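4-alpha-glucanotransferase (Corynebacterium glutamicum, PDB 5B68) is an amylomaltase, or disproportionating enzyme, with a TIM-barrel core that carries long loop excursions and an N-terminal beta-sandwich domain. Local coordinates at residues A[219-223]-A[234-238]; A[401-405]-A[434-438]; A[428-432]-A[482-486]; A[462-467]-A[516-521]; A[540-544]-A[597-601]. Numbering follows the deposited sequence.

Long excursions between the strands of a TIM barrel can be traced through the contacts that close them; five are taken here. Contact 1 comes first and pinches a short loop that leaves strand 215-218. Contacts 2, 3 and 4 then follow as a chain of crossings. Segment 428-432 lies between the two halves of contact 2, and 462-467 lies between the two halves of contact 3, while contacts 2 and 4 are in series. Contacts 2 and 3 touch, as do 3 and 4, so loops on either side of strand 456-459 are tied to the small antiparallel sheet and to helix 515-523. Contact 5 stands apart, closing a later excursion onto helix 587-607.

Contact 1 (A[219-223]-A[234-238])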
# COMPACT_ATOMS: atom_id res chain seq x y z
N ASN A 219 -2.74 8.68 -4.16
CA ASN A 219 -2.90 7.29 -4.57
C ASN A 219 -1.56 6.60 -4.70
O ASN A 219 -0.55 7.25 -4.88
CB ASN A 219 -3.62 7.19 -5.92
CG ASN A 219 -2.93 8.02 -6.99
OD1 ASN A 219 -2.14 7.51 -7.86
ND2 ASN A 219 -3.15 9.28 -6.95
N PRO A 220 -1.59 5.23 -4.69
CA PRO A 220 -0.38 4.49 -4.98
C PRO A 220 0.14 4.90 -6.35
O PRO A 220 -0.63 5.17 -7.30
CB PRO A 220 -0.88 3.01 -5.01
CG PRO A 220 -2.15 2.97 -4.19
CD PRO A 220 -2.73 4.34 -4.41
N MET A 221 1.46 4.91 -6.45
CA MET A 221 2.15 5.31 -7.69
C MET A 221 3.05 4.20 -8.29
O MET A 221 4.00 4.45 -9.06
CB MET A 221 3.01 6.50 -7.35
CG MET A 221 2.26 7.67 -6.69
SD MET A 221 1.25 8.51 -7.92
CE MET A 221 2.55 9.50 -8.66
N HIS A 222 2.74 2.98 -7.90
CA HIS A 222 3.50 1.81 -8.29
C HIS A 222 3.38 1.56 -9.81
O HIS A 222 2.35 1.79 -10.44
CB HIS A 222 3.00 0.55 -7.62
CG HIS A 222 2.73 0.63 -6.16
ND1 HIS A 222 3.72 0.90 -5.25
CD2 HIS A 222 1.60 0.38 -5.44
CE1 HIS A 222 3.21 0.84 -4.03
NE2 HIS A 222 1.92 0.59 -4.12
N ALA A 223 4.45 1.04 -10.38
CA ALA A 223 4.47 0.79 -11.81
C ALA A 223 3.45 -0.26 -12.21
O ALA A 223 3.22 -1.21 -11.50
CB ALA A 223 5.86 0.37 -12.25
N PRO A 234 -4.83 2.04 -9.42
CA PRO A 234 -3.55 2.07 -8.74
C PRO A 234 -3.34 0.89 -7.78
O PRO A 234 -2.22 0.72 -7.29
CB PRO A 234 -3.62 3.36 -7.94
CG PRO A 234 -4.68 4.17 -8.55
CD PRO A 234 -5.66 3.21 -9.10
N TYR A 235 -4.39 0.10 -7.53
CA TYR A 235 -4.35 -0.93 -6.53
C TYR A 235 -4.12 -2.30 -7.18
O TYR A 235 -4.10 -3.31 -6.49
CB TYR A 235 -5.63 -0.90 -5.64
CG TYR A 235 -5.68 0.33 -4.70
CD1 TYR A 235 -5.01 0.32 -3.49
CD2 TYR A 235 -6.37 1.52 -5.08
CE1 TYR A 235 -4.99 1.45 -2.65
CE2 TYR A 235 -6.36 2.64 -4.27
CZ TYR A 235 -5.69 2.61 -3.06
OH TYR A 235 -5.73 3.71 -2.22
N LEU A 236 -3.85 -2.36 -8.47
CA LEU A 236 -3.38 -3.64 -9.06
C LEU A 236 -2.17 -3.40 -9.93
O LEU A 236 -2.22 -3.59 -11.15
CB LEU A 236 -4.50 -4.37 -9.79
CG LEU A 236 -4.29 -5.89 -9.95
CD1 LEU A 236 -4.19 -6.60 -8.60
CD2 LEU A 236 -5.45 -6.45 -10.72
N PRO A 237 -1.07 -2.99 -9.31
CA PRO A 237 0.15 -2.66 -10.06
C PRO A 237 0.92 -3.93 -10.37
O PRO A 237 0.53 -5.01 -9.91
CB PRO A 237 0.92 -1.82 -9.06
CG PRO A 237 0.58 -2.47 -7.74
CD PRO A 237 -0.90 -2.72 -7.85
N THR A 238 1.98 -3.78 -11.12
CA THR A 238 2.84 -4.93 -11.54
C THR A 238 3.94 -5.18 -10.51
O THR A 238 4.50 -6.29 -10.43
CB THR A 238 3.41 -4.72 -12.98
OG1 THR A 238 3.61 -6.01 -13.63
CG2 THR A 238 4.64 -3.95 -12.99
O HOH W 1 -0.05 2.02 -8.21
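A loop can be held by proline packing at one end and a single backbone hydrogen bond at the other, and this buried contact, in the long loop that follows barrel strand 215-218, is a clear case. Neither segment is a regular helix or strand. They run side by side, with CA atoms 5.5 Å apart at Pro220 and Pro234 and 5.8 Å apart at Ala223 and Pro237. At the first end Pro220 CD lies 3.8 Å from Pro234 CB, and Pro220 also sits over one face of the Tyr235 ring in a CH-pi contact, its CG 3.9 Å from the ring centroid. At the other end Thr238 N donates to Ala223 O at 2.9 Å, while His222 CB meets Pro237 CB at 3.5 Å. Between these ends, where the backbones have no direct bond, water 1 donates to Pro234 O at 2.7 Å and to His222 O at 3.3 Å. Outside the pair, Tyr235 OH is hydrogen-bonded to Asp386 of strand 382-387 and its ring meets that of His560; Thr238 OG1 accepts from the backbone N of Ala396. The Tyr235 side chain comes within about 3 Å, between nearest atoms, of a BTB molecule, probably from the crystallisation liquor. Its nearness is consistent with a place beside a pocket, and loops leaving the C-terminal ends of barrel strands border the active site typical of TIM-barrel enzymes.

Contact 2 (A[401-405]-A[434-438]); sequences LSHVL and RLAEE
Two short helical turns pack here with Val404 between them and without a direct hydrogen bond. Leu401 leaves the preceding helix, 402-403 form a 3-10 turn (Val404 N to Leu401 O 2.9 Å), and 434-437 is a single helical turn closed by Glu438 N to Arg434 O at 3.0 Å. The CA atoms of Val404 and Leu435 approach to 4.9 Å.

Apolar packing centres on Val404 (chi1 m), whose CB lies 4.3 Å from Leu435 CD1 (chi1 t, chi2 p). Val404 CG1 is 3.5 Å from the methylene Glu438 CG (chi1 m, chi2 m) and 3.9 Å from Leu435 CA, with Arg434 O a van der Waals neighbour at 3.7 Å. At the exposed margin, His403 O is 3.4 Å from Arg434 CB, and the His403 ring (chi1 p) turns its edge to Glu438, ND1 to CG 4.0 Å.

Outside, a backbone hydrogen bond joins Val404 to His431 and a salt bridge joins Glu437 to Arg71. This is loop packing in the excursion between TIM-barrel strands 382-387 and 456-459.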
# COMPACT_ATOMS: atom_id res chain seq x y z
N LEU A 401 9.77 -12.08 -7.94
CA LEU A 401 9.68 -12.42 -6.56
C LEU A 401 9.02 -13.74 -6.36
O LEU A 401 8.58 -14.04 -5.20
CB LEU A 401 8.97 -11.32 -5.74
CG LEU A 401 9.52 -9.90 -5.73
CD1 LEU A 401 8.70 -9.05 -4.77
CD2 LEU A 401 10.94 -9.90 -5.30
N SER A 402 8.95 -14.58 -7.41
CA SER A 402 8.21 -15.86 -7.31
C SER A 402 8.59 -16.72 -6.12
O SER A 402 7.78 -17.41 -5.57
CB SER A 402 8.34 -16.72 -8.62
OG SER A 402 9.71 -16.96 -8.94
N HIS A 403 9.86 -16.67 -5.81
CA HIS A 403 10.50 -17.49 -4.76
C HIS A 403 10.06 -17.10 -3.33
O HIS A 403 10.37 -17.84 -2.36
CB HIS A 403 12.03 -17.38 -4.94
CG HIS A 403 12.59 -15.97 -4.88
ND1 HIS A 403 13.34 -15.50 -3.81
CD2 HIS A 403 12.53 -14.95 -5.76
CE1 HIS A 403 13.69 -14.24 -4.02
NE2 HIS A 403 13.20 -13.88 -5.20
N VAL A 404 9.38 -15.94 -3.19
CA VAL A 404 8.81 -15.55 -1.93
C VAL A 404 7.28 -15.35 -1.99
O VAL A 404 6.72 -14.77 -1.08
CB VAL A 404 9.50 -14.30 -1.32
CG1 VAL A 404 10.97 -14.57 -0.98
CG2 VAL A 404 9.38 -13.06 -2.18
N LEU A 405 6.63 -15.90 -3.02
CA LEU A 405 5.15 -15.83 -3.16
C LEU A 405 4.55 -17.19 -3.10
O LEU A 405 5.26 -18.21 -3.22
CB LEU A 405 4.81 -15.16 -4.50
CG LEU A 405 5.23 -13.70 -4.60
CD1 LEU A 405 5.18 -13.21 -6.04
CD2 LEU A 405 4.42 -12.82 -3.69
N ARG A 434 9.09 -18.53 3.22
CA ARG A 434 10.13 -18.19 2.28
C ARG A 434 10.49 -16.71 2.30
O ARG A 434 11.65 -16.36 2.15
CB ARG A 434 9.76 -18.61 0.85
CG ARG A 434 9.61 -20.12 0.74
CD ARG A 434 9.19 -20.53 -0.62
NE ARG A 434 9.15 -21.99 -0.57
CZ ARG A 434 8.40 -22.80 -1.33
NH1 ARG A 434 7.61 -22.31 -2.28
NH2 ARG A 434 8.46 -24.11 -1.12
N LEU A 435 9.52 -15.83 2.56
CA LEU A 435 9.83 -14.43 2.70
C LEU A 435 10.81 -14.28 3.89
O LEU A 435 11.71 -13.53 3.82
CB LEU A 435 8.56 -13.58 2.96
CG LEU A 435 8.82 -12.07 3.08
CD1 LEU A 435 9.54 -11.43 1.92
CD2 LEU A 435 7.56 -11.36 3.40
N ALA A 436 10.55 -15.00 4.99
CA ALA A 436 11.40 -14.93 6.19
C ALA A 436 12.80 -15.54 5.91
O ALA A 436 13.85 -15.04 6.47
CB ALA A 436 10.69 -15.58 7.34
N GLU A 437 12.85 -16.58 5.10
CA GLU A 437 14.10 -17.22 4.70
C GLU A 437 14.96 -16.28 3.89
O GLU A 437 16.16 -16.39 3.89
CB GLU A 437 13.86 -18.51 3.93
CG GLU A 437 13.30 -19.59 4.81
CD GLU A 437 13.02 -20.88 4.06
OE1 GLU A 437 12.78 -20.83 2.86
OE2 GLU A 437 13.04 -21.93 4.69
N GLU A 438 14.31 -15.37 3.18
CA GLU A 438 15.00 -14.38 2.39
C GLU A 438 15.26 -13.12 3.21
O GLU A 438 15.59 -12.11 2.68
CB GLU A 438 14.23 -14.02 1.13
CG GLU A 438 14.23 -15.13 0.12
CD GLU A 438 15.61 -15.44 -0.42
OE1 GLU A 438 16.37 -14.53 -0.73
OE2 GLU A 438 15.90 -16.62 -0.55

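Contact 3 (A[428-432]-A[482-486]); sequences PPWHP and YIRFD
The backbone of 428-431 is extended (phi -60 to -82°, psi 117 to 164°) and turns to helical angles (-56/-37°) at Pro432, just before helix 434-437. Facing it, residues 482-484 end the outermost strand 481-484 of a four-stranded antiparallel sheet; Phe485 stays extended, and Asp486 takes the N-cap position of helix 487-500. The closest CA pair is Pro432 and Phe485, at 5.5 Å. Water 2 bridges the backbones there, donating to Pro432 O (3.1 Å) and accepting from Asp486 N (3.0 Å).

The Phe485 ring (chi1 m, chi2 -88°) reaches across between Trp430 and Pro432: its CE1 is 3.6 Å from Trp430 CB and 3.6 Å from Pro432 CG, and its edge meets Trp430 O, with CZ at 3.4 Å. Ile483 (chi1 p, chi2 t) has its CD1 4.3 Å from Pro429 CB and 4.4 Å from Pro432 CG. Pro432 CG also rests 3.7 Å from Arg484 O. The Trp430 indole leads away from the strand towards Pro442 and Leu446 of helix 441-452.

Apolar packing of Pro429, Trp430 CB and Pro432 against Ile483 and Phe485 thus holds the loop on one face of the sheet, where Pro429 also covers Val411 and Val470, with water 2 as a polar link.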
# COMPACT_ATOMS: atom_id res chain seq x y z
N PRO A 428 -1.18 -12.49 -5.66
CA PRO A 428 -0.50 -13.62 -5.02
C PRO A 428 0.07 -13.21 -3.66
O PRO A 428 0.71 -12.18 -3.56
CB PRO A 428 0.60 -13.98 -6.02
CG PRO A 428 0.96 -12.70 -6.67
CD PRO A 428 -0.34 -11.91 -6.71
N PRO A 429 -0.16 -14.00 -2.61
CA PRO A 429 0.34 -13.54 -1.31
C PRO A 429 1.80 -13.85 -1.15
O PRO A 429 2.33 -14.75 -1.75
CB PRO A 429 -0.47 -14.36 -0.34
CG PRO A 429 -0.81 -15.62 -1.06
CD PRO A 429 -1.01 -15.20 -2.47
N TRP A 430 2.42 -13.20 -0.19
CA TRP A 430 3.73 -13.60 0.24
C TRP A 430 3.64 -15.04 0.74
O TRP A 430 2.64 -15.45 1.27
CB TRP A 430 4.18 -12.79 1.44
CG TRP A 430 4.46 -11.35 1.29
CD1 TRP A 430 3.89 -10.35 2.00
CD2 TRP A 430 5.45 -10.73 0.47
NE1 TRP A 430 4.42 -9.14 1.65
CE2 TRP A 430 5.39 -9.35 0.71
CE3 TRP A 430 6.37 -11.21 -0.45
CZ2 TRP A 430 6.20 -8.45 0.06
CZ3 TRP A 430 7.18 -10.31 -1.09
CH2 TRP A 430 7.09 -8.95 -0.84
N HIS A 431 4.71 -15.79 0.55
CA HIS A 431 4.86 -17.05 1.21
C HIS A 431 5.40 -16.72 2.63
O HIS A 431 6.49 -16.14 2.73
CB HIS A 431 5.86 -17.93 0.43
CG HIS A 431 5.98 -19.30 0.99
ND1 HIS A 431 5.59 -20.44 0.32
CD2 HIS A 431 6.33 -19.70 2.23
CE1 HIS A 431 5.72 -21.48 1.13
NE2 HIS A 431 6.21 -21.06 2.27
N PRO A 432 4.64 -17.04 3.71
CA PRO A 432 5.08 -16.66 5.05
C PRO A 432 6.47 -17.15 5.50
O PRO A 432 7.10 -16.45 6.31
CB PRO A 432 4.04 -17.25 5.97
CG PRO A 432 2.83 -17.50 5.09
CD PRO A 432 3.31 -17.64 3.68
N TYR A 482 -7.65 -18.15 6.19
CA TYR A 482 -6.61 -17.23 6.59
C TYR A 482 -5.27 -17.93 6.64
O TYR A 482 -5.18 -19.05 7.07
CB TYR A 482 -6.92 -16.64 7.96
CG TYR A 482 -7.94 -15.55 7.89
CD1 TYR A 482 -7.58 -14.30 7.44
CD2 TYR A 482 -9.27 -15.79 8.19
CE1 TYR A 482 -8.50 -13.30 7.33
CE2 TYR A 482 -10.20 -14.79 8.08
CZ TYR A 482 -9.81 -13.55 7.65
OH TYR A 482 -10.70 -12.54 7.53
N ILE A 483 -4.25 -17.25 6.16
CA ILE A 483 -2.86 -17.65 6.44
C ILE A 483 -2.23 -16.60 7.29
O ILE A 483 -2.39 -15.41 7.04
CB ILE A 483 -2.01 -17.90 5.18
CG1 ILE A 483 -2.01 -16.71 4.24
CG2 ILE A 483 -2.54 -19.12 4.45
CD1 ILE A 483 -1.08 -16.97 3.04
N ARG A 484 -1.53 -17.04 8.32
CA ARG A 484 -0.85 -16.19 9.31
C ARG A 484 0.55 -15.76 8.87
O ARG A 484 1.28 -16.56 8.28
CB ARG A 484 -0.79 -16.99 10.63
CG ARG A 484 0.02 -16.43 11.78
CD ARG A 484 -0.37 -16.93 13.18
NE ARG A 484 -0.54 -18.38 13.40
CZ ARG A 484 0.42 -19.28 13.31
NH1 ARG A 484 1.63 -18.91 12.94
NH2 ARG A 484 0.16 -20.54 13.58
N PHE A 485 0.95 -14.51 9.19
CA PHE A 485 2.30 -14.02 8.96
C PHE A 485 2.90 -13.68 10.27
O PHE A 485 2.20 -13.54 11.29
CB PHE A 485 2.31 -12.80 8.02
CG PHE A 485 1.92 -13.16 6.61
CD1 PHE A 485 2.88 -13.59 5.72
CD2 PHE A 485 0.60 -13.10 6.18
CE1 PHE A 485 2.52 -13.98 4.45
CE2 PHE A 485 0.25 -13.53 4.89
CZ PHE A 485 1.23 -13.98 4.03
N ASP A 486 4.23 -13.55 10.28
CA ASP A 486 4.90 -13.10 11.46
C ASP A 486 4.76 -11.58 11.57
O ASP A 486 5.58 -10.83 10.98
CB ASP A 486 6.36 -13.55 11.46
CG ASP A 486 7.11 -13.10 12.70
OD1 ASP A 486 6.61 -12.37 13.62
OD2 ASP A 486 8.24 -13.61 12.80
O HOH W 2 5.95 -14.09 7.88

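Contact 4 (A[462-467]-A[516-521]); sequences VLGLFR and WVQDAL
A barrel loop packs on a later helix. Segment 462-467 begins as a 3-10 turn (462-465; Leu465 N to Val462 O 2.9 Å, Phe466 N to Leu463 O 2.8 Å) and opens into strand 467-472; segment 516-521 belongs to helix 515-523. They run in opposite senses, with CA pairs Val462 and Leu521 at 9.1 Å and Phe466 and Val517 at 7.6 Å.

Val462 (chi1 p) sets CG1 4.0 Å from Leu521 CD1. Leu463 (chi1 t, chi2 p) brings CD1 to 4.0 Å from Val517 CG1. Leu465 CD1 only grazes Leu521 CD2, at 4.4 Å. Phe466 (chi1 m, chi2 80°) takes Val517 CG1 over its ring face, 3.6 Å from the centroid, a CH-pi contact. Round the ring's edge lie Ala520 CB (3.9 Å from CE2) and Leu521 CG (3.9 Å from CZ). That edge points at the face of Trp516 (chi1 p) in an offset edge-to-face pair, centroids 5.7 Å apart and planes at 71°. Arg467 (chi1-chi3 p, t, p) places NH1 3.6 Å from Trp516 CZ2, with NH2 in a salt bridge with Glu514. Such packing of a loop after strand 456-459 onto the helix after strand 504-507 joins consecutive beta-alpha units of a TIM barrel.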
# COMPACT_ATOMS: atom_id res chain seq x y z
N VAL A 462 -4.03 -3.01 6.35
CA VAL A 462 -2.95 -3.21 7.30
C VAL A 462 -3.06 -4.55 8.01
O VAL A 462 -2.08 -5.09 8.47
CB VAL A 462 -2.85 -2.07 8.30
CG1 VAL A 462 -3.98 -2.13 9.29
CG2 VAL A 462 -1.49 -2.08 8.97
N LEU A 463 -4.27 -5.08 8.12
CA LEU A 463 -4.44 -6.44 8.71
C LEU A 463 -3.58 -7.54 8.06
O LEU A 463 -3.22 -8.51 8.73
CB LEU A 463 -5.90 -6.84 8.72
CG LEU A 463 -6.23 -8.15 9.44
CD1 LEU A 463 -5.94 -8.17 10.93
CD2 LEU A 463 -7.69 -8.54 9.12
N GLY A 464 -3.24 -7.32 6.78
CA GLY A 464 -2.32 -8.14 6.00
C GLY A 464 -0.92 -8.22 6.53
O GLY A 464 -0.13 -9.06 6.05
N LEU A 465 -0.56 -7.39 7.48
CA LEU A 465 0.72 -7.55 8.18
C LEU A 465 0.61 -8.72 9.18
O LEU A 465 1.64 -9.17 9.72
CB LEU A 465 1.09 -6.26 8.88
CG LEU A 465 1.25 -4.99 7.99
CD1 LEU A 465 1.46 -3.81 8.92
CD2 LEU A 465 2.40 -5.07 7.07
N PHE A 466 -0.64 -9.13 9.51
CA PHE A 466 -0.92 -10.18 10.46
C PHE A 466 -1.34 -11.48 9.78
O PHE A 466 -0.92 -12.55 10.18
CB PHE A 466 -1.98 -9.71 11.47
CG PHE A 466 -1.55 -8.48 12.26
CD1 PHE A 466 -1.65 -7.22 11.71
CD2 PHE A 466 -1.01 -8.61 13.54
CE1 PHE A 466 -1.27 -6.11 12.42
CE2 PHE A 466 -0.61 -7.52 14.23
CZ PHE A 466 -0.71 -6.23 13.66
N ARG A 467 -2.29 -11.37 8.87
CA ARG A 467 -2.85 -12.51 8.21
C ARG A 467 -3.50 -12.04 6.90
O ARG A 467 -3.88 -10.86 6.77
CB ARG A 467 -3.89 -13.17 9.16
CG ARG A 467 -5.11 -12.29 9.38
CD ARG A 467 -6.00 -12.83 10.48
NE ARG A 467 -5.43 -12.64 11.81
CZ ARG A 467 -6.07 -12.04 12.82
NH1 ARG A 467 -5.47 -11.91 13.97
NH2 ARG A 467 -7.29 -11.54 12.66
N TRP A 516 -5.20 -7.73 20.52
CA TRP A 516 -3.71 -7.85 20.40
C TRP A 516 -3.19 -7.21 19.07
O TRP A 516 -2.10 -6.65 19.04
CB TRP A 516 -3.22 -9.25 20.53
CG TRP A 516 -3.52 -10.22 19.49
CD1 TRP A 516 -4.62 -11.07 19.42
CD2 TRP A 516 -2.69 -10.54 18.34
NE1 TRP A 516 -4.51 -11.87 18.29
CE2 TRP A 516 -3.35 -11.58 17.63
CE3 TRP A 516 -1.48 -10.04 17.85
CZ2 TRP A 516 -2.89 -12.08 16.44
CZ3 TRP A 516 -0.97 -10.57 16.65
CH2 TRP A 516 -1.69 -11.60 15.96
N VAL A 517 -3.99 -7.29 18.02
CA VAL A 517 -3.63 -6.76 16.71
C VAL A 517 -3.64 -5.23 16.78
O VAL A 517 -2.65 -4.62 16.40
CB VAL A 517 -4.58 -7.30 15.62
CG1 VAL A 517 -4.38 -6.67 14.26
CG2 VAL A 517 -4.54 -8.82 15.57
N GLN A 518 -4.75 -4.63 17.25
CA GLN A 518 -4.86 -3.21 17.47
C GLN A 518 -3.70 -2.73 18.32
O GLN A 518 -3.06 -1.77 17.98
CB GLN A 518 -6.18 -2.90 18.18
CG GLN A 518 -7.37 -3.16 17.25
CD GLN A 518 -8.71 -2.66 17.79
OE1 GLN A 518 -8.90 -2.58 19.00
NE2 GLN A 518 -9.64 -2.32 16.88
N ASP A 519 -3.38 -3.44 19.38
CA ASP A 519 -2.34 -3.04 20.27
C ASP A 519 -0.94 -3.14 19.64
O ASP A 519 -0.07 -2.30 19.91
CB ASP A 519 -2.36 -3.85 21.59
CG ASP A 519 -3.53 -3.47 22.49
OD1 ASP A 519 -4.13 -2.39 22.27
OD2 ASP A 519 -3.89 -4.26 23.40
N ALA A 520 -0.74 -4.17 18.86
CA ALA A 520 0.58 -4.33 18.19
C ALA A 520 0.84 -3.11 17.27
O ALA A 520 1.96 -2.66 17.19
CB ALA A 520 0.61 -5.59 17.38
N LEU A 521 -0.19 -2.56 16.66
CA LEU A 521 -0.07 -1.37 15.78
C LEU A 521 0.10 -0.11 16.61
O LEU A 521 1.05 0.65 16.44
CB LEU A 521 -1.22 -1.26 14.82
CG LEU A 521 -1.34 -2.38 13.77
CD1 LEU A 521 -2.67 -2.28 13.07
CD2 LEU A 521 -0.16 -2.39 12.80

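Contact 5 (A[540-544]-A[597-601]); sequences QPGPR and WQAEI. With SO4 (sulfate ion), chain I.
One proline ring docks a loop on a helix. Segment 540-544 has no regular structure, 597-601 is helical (Ile601 N to Trp597 O 3.0 Å), and the closest CA pair is Pro543 and Ile601, at 5.7 Å.

The Pro543 ring (C-gamma exo) points at the helix and places CG 3.5 Å from Ile601 CG1 (chi1 m, chi2 t) and CD 3.7 Å from Glu600 CB. The same CG lies over one face of the Trp597 indole (chi1 t, chi2 -124°), 4.1 Å from the centroid of the six-membered ring, a CH-pi contact. Glu600 (chi1 m, chi2 t, chi3 58°) curls its OE1 to 3.7 Å from Gly542 CA. At phi/psi 100/-166°, a side chain on Gly542 would strike Glu600 OE1 and Pro543 CD and jam against Pro541 O. Arg544 (t, t, m, chi4 -88°) turns from the helix: NH1 and NH2 donate to O3 of a sulfate ion, probably from the crystallisation liquor, at 2.7 and 2.8 Å, and NE pairs with Glu535.

Trp597 NE1 also donates to Trp533 O, and the indole stacks on His536. The loop between strands 528-531 and 553-556 thereby lies against helix 587-607, at the periphery of the barrel.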
# COMPACT_ATOMS: atom_id res chain seq x y z
N GLN A 540 -22.83 5.53 23.06
CA GLN A 540 -24.29 5.59 22.83
C GLN A 540 -24.59 5.04 21.45
O GLN A 540 -23.68 4.75 20.71
CB GLN A 540 -24.84 7.03 23.01
CG GLN A 540 -24.47 8.04 21.91
CD GLN A 540 -24.54 9.52 22.36
OE1 GLN A 540 -24.10 10.43 21.62
NE2 GLN A 540 -25.09 9.77 23.57
N PRO A 541 -25.86 4.81 21.12
CA PRO A 541 -26.11 4.43 19.71
C PRO A 541 -26.03 5.66 18.80
O PRO A 541 -26.27 6.80 19.25
CB PRO A 541 -27.52 3.80 19.71
CG PRO A 541 -28.01 3.86 21.13
CD PRO A 541 -27.07 4.70 21.96
N GLY A 542 -25.67 5.43 17.55
CA GLY A 542 -25.55 6.51 16.60
C GLY A 542 -24.11 6.98 16.38
O GLY A 542 -23.14 6.30 16.77
N PRO A 543 -23.96 8.16 15.74
CA PRO A 543 -22.62 8.53 15.30
C PRO A 543 -21.65 8.81 16.43
O PRO A 543 -22.03 9.25 17.53
CB PRO A 543 -22.87 9.80 14.47
CG PRO A 543 -24.31 9.71 14.03
CD PRO A 543 -24.97 9.14 15.29
N ARG A 544 -20.38 8.63 16.11
CA ARG A 544 -19.34 8.93 17.06
C ARG A 544 -19.27 10.43 17.45
O ARG A 544 -19.25 11.29 16.57
CB ARG A 544 -17.97 8.51 16.47
CG ARG A 544 -16.84 8.53 17.50
CD ARG A 544 -15.52 8.09 16.84
NE ARG A 544 -15.59 6.65 16.53
CZ ARG A 544 -15.24 5.68 17.37
NH1 ARG A 544 -15.37 4.40 16.96
NH2 ARG A 544 -14.74 5.91 18.57
N TRP A 597 -29.33 8.70 9.06
CA TRP A 597 -27.94 8.61 9.54
C TRP A 597 -27.23 9.99 9.41
O TRP A 597 -26.60 10.45 10.37
CB TRP A 597 -27.20 7.56 8.68
CG TRP A 597 -25.72 7.35 9.00
CD1 TRP A 597 -24.68 7.46 8.13
CD2 TRP A 597 -25.17 7.01 10.26
NE1 TRP A 597 -23.50 7.21 8.78
CE2 TRP A 597 -23.77 6.93 10.08
CE3 TRP A 597 -25.72 6.74 11.52
CZ2 TRP A 597 -22.91 6.62 11.12
CZ3 TRP A 597 -24.86 6.40 12.56
CH2 TRP A 597 -23.44 6.32 12.32
N GLN A 598 -27.35 10.60 8.23
CA GLN A 598 -26.85 11.99 7.98
C GLN A 598 -27.37 12.97 9.05
O GLN A 598 -26.62 13.74 9.66
CB GLN A 598 -27.17 12.46 6.59
CG GLN A 598 -26.35 11.76 5.52
CD GLN A 598 -26.33 12.43 4.18
OE1 GLN A 598 -26.41 13.66 4.05
NE2 GLN A 598 -26.21 11.62 3.14
N ALA A 599 -28.65 12.85 9.38
CA ALA A 599 -29.25 13.78 10.34
C ALA A 599 -28.64 13.63 11.65
O ALA A 599 -28.29 14.60 12.31
CB ALA A 599 -30.79 13.57 10.42
N GLU A 600 -28.47 12.38 12.06
CA GLU A 600 -27.86 12.07 13.32
C GLU A 600 -26.43 12.62 13.42
O GLU A 600 -25.99 13.09 14.51
CB GLU A 600 -27.88 10.54 13.57
CG GLU A 600 -29.24 10.03 14.05
CD GLU A 600 -29.30 8.51 14.20
OE1 GLU A 600 -28.48 7.99 14.96
OE2 GLU A 600 -30.20 7.88 13.59
N ILE A 601 -25.70 12.53 12.30
CA ILE A 601 -24.31 13.06 12.26
C ILE A 601 -24.31 14.59 12.37
O ILE A 601 -23.49 15.16 13.13
CB ILE A 601 -23.60 12.66 10.94
CG1 ILE A 601 -23.28 11.14 10.97
CG2 ILE A 601 -22.30 13.45 10.75
CD1 ILE A 601 -22.71 10.63 9.66
S SO4 I . -13.50 2.59 19.73
O1 SO4 I . -12.39 3.57 19.93
O2 SO4 I . -13.72 1.80 20.99
O3 SO4 I . -14.78 3.24 19.38
O4 SO4 I . -13.11 1.76 18.57